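Local coordinates for oxalate oxidase (Hordeum vulgare, PDB 1FI2) that oxidises oxalate with molecular oxygen to carbon dioxide and hydrogen peroxide, and also has superoxide dismutase activity, as a manganese-containing homohexamer, at the interface of chains A and B. Numbering follows the deposited sequence. Chains: chain A/B, Oxalate oxidase.

Contact 1: the interface of chains A and B. Residues chain A 1-2, 4-5, 70-71; chain B 1-2, 133, 154.
The guanidinium of B:Arg133 turns one face to A:Asp4, whose carboxylate oxygen OD1 sits over its centre, 4.0 Å above the plane. The two flat groups are nearly parallel, 20° apart. Their charged atoms do not touch, but their opposite charges would probably favour this placing. Water 1 lies at the edge of the guanidinium, in its plane. B:Arg133 NE bonds to water 1 at 2.9 Å. NH2 is a longer second partner. The same water binds A:Leu70 O and the side-chain amide of B:Asn154. B:Asn154 ND2 also reaches water 2, at 3.1 Å and almost straight (177° at H). Water 2 in turn meets A:Gly71 O at 3.0 Å. The B:Arg133 chain bends at chi3 (-35°), and its CD packs on A:Pro5 CD at 3.7 Å. The bend folds NE back towards the side of CB, where water 1 lies. The A:Asp4 carboxylate also receives the terminal amino group of chain B. B:Thr1 N bonds to A:Asp4 OD2 at 3.2 Å, on the syn side and a little out of plane; the bond to OD1 is weak. This is a loop contact in a two-fold interface, made by the N-terminal segments with residues 70-71 of chain A and B:Arg133 and B:Asn154. The side chains of A:Thr1 and B:Thr1 slide past one another in opposite directions, and A:Thr1 OG1 and B:Thr1 OG1 share a hydrogen bond of 2.9 Å.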
loop_
_atom_site.group_PDB
_atom_site.type_symbol
_atom_site.label_atom_id
_atom_site.label_comp_id
_atom_site.label_asym_id
_atom_site.label_seq_id
_atom_site.Cartn_x
_atom_site.Cartn_y
_atom_site.Cartn_z
ATOM N N THR A 1 -1.999 2.464 4.976
ATOM C CA THR A 1 -0.918 3.001 5.835
ATOM C C THR A 1 -0.094 4.032 5.072
ATOM O O THR A 1 -0.159 4.064 3.853
ATOM C CB THR A 1 0.095 1.944 6.310
ATOM O OG1 THR A 1 0.544 1.180 5.186
ATOM C CG2 THR A 1 -0.523 1.027 7.341
ATOM N N ASP A 2 0.696 4.796 5.815
ATOM C CA ASP A 2 1.543 5.802 5.184
ATOM C C ASP A 2 2.244 5.241 3.951
ATOM O O ASP A 2 2.750 4.122 3.974
ATOM C CB ASP A 2 2.641 6.231 6.158
ATOM C CG ASP A 2 2.225 7.114 7.304
ATOM O OD1 ASP A 2 1.019 7.265 7.597
ATOM O OD2 ASP A 2 3.150 7.714 7.902
ATOM N N ASP A 4 5.158 4.285 1.449
ATOM C CA ASP A 4 6.545 3.901 1.711
ATOM C C ASP A 4 7.503 4.984 1.214
ATOM O O ASP A 4 7.150 5.772 0.344
ATOM C CB ASP A 4 6.886 2.589 0.999
ATOM C CG ASP A 4 6.448 1.330 1.719
ATOM O OD1 ASP A 4 6.931 0.237 1.350
ATOM O OD2 ASP A 4 5.656 1.423 2.679
ATOM N N PRO A 5 8.711 5.028 1.756
ATOM C CA PRO A 5 9.723 5.988 1.347
ATOM C C PRO A 5 10.330 5.621 0.003
ATOM O O PRO A 5 10.358 4.447 -0.381
ATOM C CB PRO A 5 10.751 5.911 2.471
ATOM C CG PRO A 5 10.657 4.503 2.955
ATOM C CD PRO A 5 9.208 4.109 2.813
ATOM N N LEU A 70 9.011 8.004 6.751
ATOM C CA LEU A 70 9.470 6.762 7.345
ATOM C C LEU A 70 8.386 5.885 7.940
ATOM O O LEU A 70 8.646 4.742 8.327
ATOM C CB LEU A 70 10.561 7.058 8.385
ATOM C CG LEU A 70 11.787 7.826 7.876
ATOM C CD1 LEU A 70 12.815 7.944 8.993
ATOM C CD2 LEU A 70 12.399 7.166 6.646
ATOM N N GLY A 71 7.159 6.383 7.991
ATOM C CA GLY A 71 6.005 5.656 8.443
ATOM C C GLY A 71 5.878 5.446 9.927
ATOM O O GLY A 71 5.186 4.504 10.300
ATOM N N THR B 1 4.865 -1.644 2.908
ATOM C CA THR B 1 4.616 -1.943 4.337
ATOM C C THR B 1 3.566 -3.039 4.476
ATOM O O THR B 1 2.842 -3.296 3.527
ATOM C CB THR B 1 4.070 -0.753 5.145
ATOM O OG1 THR B 1 2.959 -0.178 4.449
ATOM C CG2 THR B 1 5.140 0.293 5.359
ATOM N N ASP B 2 3.482 -3.602 5.675
ATOM C CA ASP B 2 2.496 -4.647 5.924
ATOM C C ASP B 2 1.135 -4.275 5.343
ATOM O O ASP B 2 0.687 -3.139 5.479
ATOM C CB ASP B 2 2.299 -4.818 7.431
ATOM C CG ASP B 2 3.407 -5.504 8.186
ATOM O OD1 ASP B 2 4.530 -5.678 7.666
ATOM O OD2 ASP B 2 3.116 -5.923 9.331
ATOM N N ARG B 133 13.785 2.004 7.094
ATOM C CA ARG B 133 13.590 0.683 6.514
ATOM C C ARG B 133 14.765 0.184 5.699
ATOM O O ARG B 133 15.261 0.823 4.773
ATOM C CB ARG B 133 12.263 0.819 5.766
ATOM C CG ARG B 133 12.169 0.719 4.286
ATOM C CD ARG B 133 10.782 0.829 3.698
ATOM N NE ARG B 133 9.665 0.294 4.410
ATOM C CZ ARG B 133 9.059 -0.825 4.690
ATOM N NH1 ARG B 133 9.403 -2.038 4.288
ATOM N NH2 ARG B 133 7.956 -0.791 5.447
ATOM N N ASN B 154 7.301 -0.983 12.210
ATOM C CA ASN B 154 6.086 -0.816 11.411
ATOM C C ASN B 154 5.790 -2.061 10.584
ATOM O O ASN B 154 5.321 -2.011 9.457
ATOM C CB ASN B 154 6.147 0.442 10.584
ATOM C CG ASN B 154 7.082 0.590 9.429
ATOM O OD1 ASN B 154 8.179 0.061 9.423
ATOM N ND2 ASN B 154 6.603 1.356 8.445
HETATM O O HOH W 1 8.580 2.298 6.251
HETATM O O HOH W 2 3.787 2.518 8.624
#

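Contact 2: the interface of chains A and B. Residues chain A 108, 128-130, 132; chain B 37-38, 64, 70.
A:Phe129 and B:Phe38 form an antiparallel beta bridge across the chains, with A:Val130 N giving a hydrogen bond of 3.0 Å to B:Leu37 O. The strand 128-131 belongs to the beta-jellyroll of this cupin, and the short strand 38-39 of chain B lies along it. This pairing is one half of a two-fold interface that would fit the dimer unit of the hexamer. B:Leu37 carries much of the side-chain contact with its two methyl branches. CD1 meets A:Ile108 tip to tip, 3.9 Å from CG2. The B:Leu37 and A:Val130 side chains cross at about a right angle, and CD2 packs tightly, 3.5 Å from A:Val130 CG1. That methyl of A:Val130 lies between its own backbone N and carbonyl carbon (chi1 68°), which turns it towards the leucine. B:Phe38 also reaches A:Ile108 tip to tip, the ring atom CZ being 3.5 Å from CD1. One side of the same ring, at CD2, rests 3.8 Å from A:Phe129 CB. The A:Phe129 ring itself points away from B:Leu37 and B:Phe38. B:Leu37 CB lies over the rim of one face of the B:Phe38 ring. A:Pro132 and B:Leu70 lie side by side, pointing the same way, with CB and CD2 3.9 Å apart. The other methyl of B:Leu70, CD1, approaches A:Val130 CG2 at 4.0 Å. B:Trp64 meets A:Val130 with the CZ2-CH2 side of its six-membered ring, CZ2 lying 4.1 Å from CG1.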
loop_
_atom_site.group_PDB
_atom_site.type_symbol
_atom_site.label_atom_id
_atom_site.label_comp_id
_atom_site.label_asym_id
_atom_site.label_seq_id
_atom_site.Cartn_x
_atom_site.Cartn_y
_atom_site.Cartn_z
ATOM N N ILE A 108 -9.833 -0.863 25.208
ATOM C CA ILE A 108 -9.938 -0.858 23.755
ATOM C C ILE A 108 -11.343 -1.331 23.378
ATOM O O ILE A 108 -11.792 -2.355 23.894
ATOM C CB ILE A 108 -8.902 -1.764 23.071
ATOM C CG1 ILE A 108 -7.465 -1.407 23.474
ATOM C CG2 ILE A 108 -9.030 -1.697 21.553
ATOM C CD1 ILE A 108 -6.948 -2.269 24.605
ATOM N N THR A 128 2.842 -4.188 27.851
ATOM C CA THR A 128 2.458 -3.513 26.614
ATOM C C THR A 128 1.020 -3.750 26.179
ATOM O O THR A 128 0.342 -4.670 26.631
ATOM C CB THR A 128 3.384 -3.979 25.463
ATOM O OG1 THR A 128 3.345 -5.412 25.408
ATOM C CG2 THR A 128 4.823 -3.531 25.667
ATOM N N PHE A 129 0.569 -2.897 25.259
ATOM C CA PHE A 129 -0.775 -2.950 24.710
ATOM C C PHE A 129 -0.781 -2.543 23.236
ATOM O O PHE A 129 0.128 -1.859 22.767
ATOM C CB PHE A 129 -1.724 -2.031 25.483
ATOM C CG PHE A 129 -1.358 -0.575 25.520
ATOM C CD1 PHE A 129 -1.738 0.290 24.509
ATOM C CD2 PHE A 129 -0.638 -0.060 26.588
ATOM C CE1 PHE A 129 -1.402 1.628 24.555
ATOM C CE2 PHE A 129 -0.297 1.280 26.645
ATOM C CZ PHE A 129 -0.680 2.123 25.620
ATOM N N VAL A 130 -1.830 -2.947 22.523
ATOM C CA VAL A 130 -1.931 -2.582 21.105
ATOM C C VAL A 130 -3.349 -2.134 20.785
ATOM O O VAL A 130 -4.338 -2.723 21.224
ATOM C CB VAL A 130 -1.418 -3.708 20.201
ATOM C CG1 VAL A 130 -2.314 -4.930 20.232
ATOM C CG2 VAL A 130 -1.234 -3.212 18.768
ATOM N N PRO A 132 -5.775 -1.315 17.638
ATOM C CA PRO A 132 -6.008 -1.372 16.207
ATOM C C PRO A 132 -6.454 -0.036 15.642
ATOM O O PRO A 132 -7.178 0.755 16.231
ATOM C CB PRO A 132 -7.066 -2.450 16.020
ATOM C CG PRO A 132 -7.074 -3.236 17.280
ATOM C CD PRO A 132 -6.586 -2.314 18.370
ATOM N N LEU B 37 -4.709 -8.355 23.174
ATOM C CA LEU B 37 -4.128 -7.055 22.855
ATOM C C LEU B 37 -3.059 -6.629 23.849
ATOM O O LEU B 37 -2.612 -5.480 23.820
ATOM C CB LEU B 37 -5.230 -5.984 22.803
ATOM C CG LEU B 37 -6.291 -6.145 21.714
ATOM C CD1 LEU B 37 -7.464 -5.201 21.927
ATOM C CD2 LEU B 37 -5.669 -5.913 20.339
ATOM N N PHE B 38 -2.700 -7.471 24.817
ATOM C CA PHE B 38 -1.772 -7.150 25.889
ATOM C C PHE B 38 -0.634 -8.155 26.018
ATOM O O PHE B 38 -0.770 -9.317 25.618
ATOM C CB PHE B 38 -2.554 -7.105 27.220
ATOM C CG PHE B 38 -3.702 -6.133 27.225
ATOM C CD1 PHE B 38 -4.998 -6.570 26.998
ATOM C CD2 PHE B 38 -3.474 -4.777 27.400
ATOM C CE1 PHE B 38 -6.056 -5.681 26.980
ATOM C CE2 PHE B 38 -4.530 -3.885 27.377
ATOM C CZ PHE B 38 -5.817 -4.335 27.163
ATOM N N TRP B 64 3.774 -12.429 20.108
ATOM C CA TRP B 64 2.579 -11.654 20.430
ATOM C C TRP B 64 1.603 -11.782 19.266
ATOM O O TRP B 64 1.535 -10.923 18.382
ATOM C CB TRP B 64 2.922 -10.188 20.668
ATOM C CG TRP B 64 1.895 -9.332 21.339
ATOM C CD1 TRP B 64 0.689 -9.713 21.858
ATOM C CD2 TRP B 64 2.023 -7.934 21.643
ATOM N NE1 TRP B 64 0.046 -8.640 22.424
ATOM C CE2 TRP B 64 0.853 -7.536 22.317
ATOM C CE3 TRP B 64 3.015 -6.977 21.394
ATOM C CZ2 TRP B 64 0.638 -6.227 22.747
ATOM C CZ3 TRP B 64 2.806 -5.680 21.824
ATOM C CH2 TRP B 64 1.629 -5.319 22.492
ATOM N N LEU B 70 -2.103 -6.029 12.250
ATOM C CA LEU B 70 -2.160 -4.672 12.762
ATOM C C LEU B 70 -1.006 -3.774 12.359
ATOM O O LEU B 70 -1.035 -2.566 12.606
ATOM C CB LEU B 70 -2.317 -4.700 14.290
ATOM C CG LEU B 70 -3.533 -5.465 14.827
ATOM C CD1 LEU B 70 -3.604 -5.311 16.340
ATOM C CD2 LEU B 70 -4.829 -5.002 14.175
#

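Contact 3: the interface of chains A and B. Residues chain A 37-39, 59, 64, 74; chain B 96-97, 128-130.
Backbone hydrogen bonds join A:Ser39 and B:Thr128 in both directions. B:Thr128 N gives to A:Ser39 O at 2.9 Å, nearly straight (167° at H). A:Ser39 N returns a bond to B:Thr128 O at 3.1 Å, approaching from above the carbonyl plane. The bond from the hydroxyl OG1 of B:Thr128 to A:Ser39 O is weak.

The apolar contacts gather around A:Trp64 and A:Met74. A:Trp64 CG is anti to the backbone N (chi1 -165°), and the far end of its six-membered ring meets chain B. CH2 lies 3.7 Å from B:Thr128 CB, and CZ3 is 3.7 Å from B:Ile96 CD1. A:Ser39 CB covers one ring face, over its centre. A:Met74 SD meets B:Thr128 CG2 tip to tip at 3.6 Å. The side chains of A:Met74 and B:Ile96 slide past each other, with CG 3.6 Å from CD1. An alanine in place of A:Trp64 would probably open a gap beside B:Thr128 and B:Ile96 and leave A:Ser39 CB without its ring.

In the fold, A:Met74 comes from strand 73-79. B:Ile96 lies on strand 95-101, next to the manganese ligand B:Glu95. Strand 38-39 of chain A pairs antiparallel with strand 128-131 of chain B, in the cupin beta-jellyroll.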
loop_
_atom_site.group_PDB
_atom_site.type_symbol
_atom_site.label_atom_id
_atom_site.label_comp_id
_atom_site.label_asym_id
_atom_site.label_seq_id
_atom_site.Cartn_x
_atom_site.Cartn_y
_atom_site.Cartn_z
ATOM N N LEU A 37 17.810 12.101 12.860
ATOM C CA LEU A 37 17.246 10.806 13.227
ATOM C C LEU A 37 17.085 10.639 14.729
ATOM O O LEU A 37 16.799 9.536 15.201
ATOM C CB LEU A 37 18.131 9.673 12.682
ATOM C CG LEU A 37 18.244 9.562 11.162
ATOM C CD1 LEU A 37 19.343 8.597 10.747
ATOM C CD2 LEU A 37 16.906 9.126 10.568
ATOM N N PHE A 38 17.370 11.665 15.531
ATOM C CA PHE A 38 17.359 11.607 16.984
ATOM C C PHE A 38 16.500 12.692 17.622
ATOM O O PHE A 38 16.273 13.750 17.023
ATOM C CB PHE A 38 18.811 11.753 17.492
ATOM C CG PHE A 38 19.760 10.724 16.943
ATOM C CD1 PHE A 38 20.583 11.027 15.868
ATOM C CD2 PHE A 38 19.785 9.441 17.465
ATOM C CE1 PHE A 38 21.443 10.081 15.343
ATOM C CE2 PHE A 38 20.642 8.492 16.939
ATOM C CZ PHE A 38 21.465 8.809 15.877
ATOM N N SER A 39 16.038 12.469 18.852
ATOM C CA SER A 39 15.288 13.476 19.590
ATOM C C SER A 39 15.372 13.266 21.100
ATOM O O SER A 39 15.673 12.172 21.575
ATOM C CB SER A 39 13.805 13.492 19.194
ATOM O OG SER A 39 13.114 14.514 19.903
ATOM N N LEU A 59 5.297 13.514 19.518
ATOM C CA LEU A 59 6.533 13.349 18.757
ATOM C C LEU A 59 6.204 12.847 17.353
ATOM O O LEU A 59 6.733 11.859 16.850
ATOM C CB LEU A 59 7.543 12.464 19.477
ATOM C CG LEU A 59 9.012 12.692 19.124
ATOM C CD1 LEU A 59 9.440 14.130 19.385
ATOM C CD2 LEU A 59 9.913 11.740 19.902
ATOM N N TRP A 64 9.069 16.101 15.217
ATOM C CA TRP A 64 10.244 15.321 14.839
ATOM C C TRP A 64 10.245 15.169 13.322
ATOM O O TRP A 64 9.792 14.162 12.773
ATOM C CB TRP A 64 10.229 13.948 15.502
ATOM C CG TRP A 64 11.502 13.162 15.508
ATOM C CD1 TRP A 64 12.733 13.550 15.061
ATOM C CD2 TRP A 64 11.689 11.855 16.072
ATOM N NE1 TRP A 64 13.659 12.559 15.271
ATOM C CE2 TRP A 64 13.044 11.510 15.905
ATOM C CE3 TRP A 64 10.832 10.936 16.690
ATOM C CZ2 TRP A 64 13.568 10.289 16.329
ATOM C CZ3 TRP A 64 11.352 9.728 17.115
ATOM C CH2 TRP A 64 12.705 9.417 16.933
ATOM N N MET A 74 6.017 8.747 17.587
ATOM C CA MET A 74 5.786 8.368 18.971
ATOM C C MET A 74 5.098 9.487 19.752
ATOM O O MET A 74 4.894 10.597 19.273
ATOM C CB MET A 74 7.100 8.106 19.718
ATOM C CG MET A 74 7.907 6.897 19.307
ATOM S SD MET A 74 9.557 6.915 20.029
ATOM C CE MET A 74 9.273 6.086 21.574
ATOM N N ILE B 96 11.710 2.448 15.415
ATOM C CA ILE B 96 11.657 3.682 16.211
ATOM C C ILE B 96 11.829 3.288 17.671
ATOM O O ILE B 96 11.084 2.446 18.178
ATOM C CB ILE B 96 10.393 4.483 15.892
ATOM C CG1 ILE B 96 10.431 5.867 16.548
ATOM C CG2 ILE B 96 9.120 3.738 16.275
ATOM C CD1 ILE B 96 9.391 6.825 15.995
ATOM N N GLY B 97 12.877 3.798 18.333
ATOM C CA GLY B 97 13.139 3.333 19.690
ATOM C C GLY B 97 13.446 4.396 20.722
ATOM O O GLY B 97 13.677 5.563 20.415
ATOM N N THR B 128 15.256 9.363 21.929
ATOM C CA THR B 128 14.809 8.450 20.880
ATOM C C THR B 128 15.622 8.509 19.596
ATOM O O THR B 128 16.370 9.448 19.336
ATOM C CB THR B 128 13.334 8.760 20.521
ATOM O OG1 THR B 128 13.235 10.152 20.194
ATOM C CG2 THR B 128 12.388 8.452 21.671
ATOM N N PHE B 129 15.440 7.474 18.774
ATOM C CA PHE B 129 16.120 7.338 17.497
ATOM C C PHE B 129 15.214 6.669 16.463
ATOM O O PHE B 129 14.263 5.973 16.814
ATOM C CB PHE B 129 17.403 6.514 17.641
ATOM C CG PHE B 129 17.241 5.117 18.166
ATOM C CD1 PHE B 129 16.947 4.058 17.324
ATOM C CD2 PHE B 129 17.401 4.853 19.518
ATOM C CE1 PHE B 129 16.807 2.777 17.815
ATOM C CE2 PHE B 129 17.264 3.571 20.022
ATOM C CZ PHE B 129 16.962 2.532 19.163
ATOM N N VAL B 130 15.540 6.867 15.187
ATOM C CA VAL B 130 14.740 6.245 14.126
ATOM C C VAL B 130 15.656 5.653 13.066
ATOM O O VAL B 130 16.657 6.245 12.658
ATOM C CB VAL B 130 13.696 7.219 13.570
ATOM C CG1 VAL B 130 14.324 8.364 12.801
ATOM C CG2 VAL B 130 12.676 6.484 12.703
#

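The C-alpha centre of contact 1 is about 19 Å from that of contact 2 and about 15 Å from that of contact 3. Contacts 2 and 3 lie about 21 Å apart. They hold the same pairing with the chains exchanged: Leu37, Phe38 and Trp64 of one subunit meet residues 128-130 of the other. Leu70 serves contact 1 from chain A and contact 2 from chain B. The like N-termini in contact 1 suggest that it lies near the two-fold axis, between the two strand pairings. Such a symmetric pair would fit the dimer unit of the hexamer, a trimer of dimers.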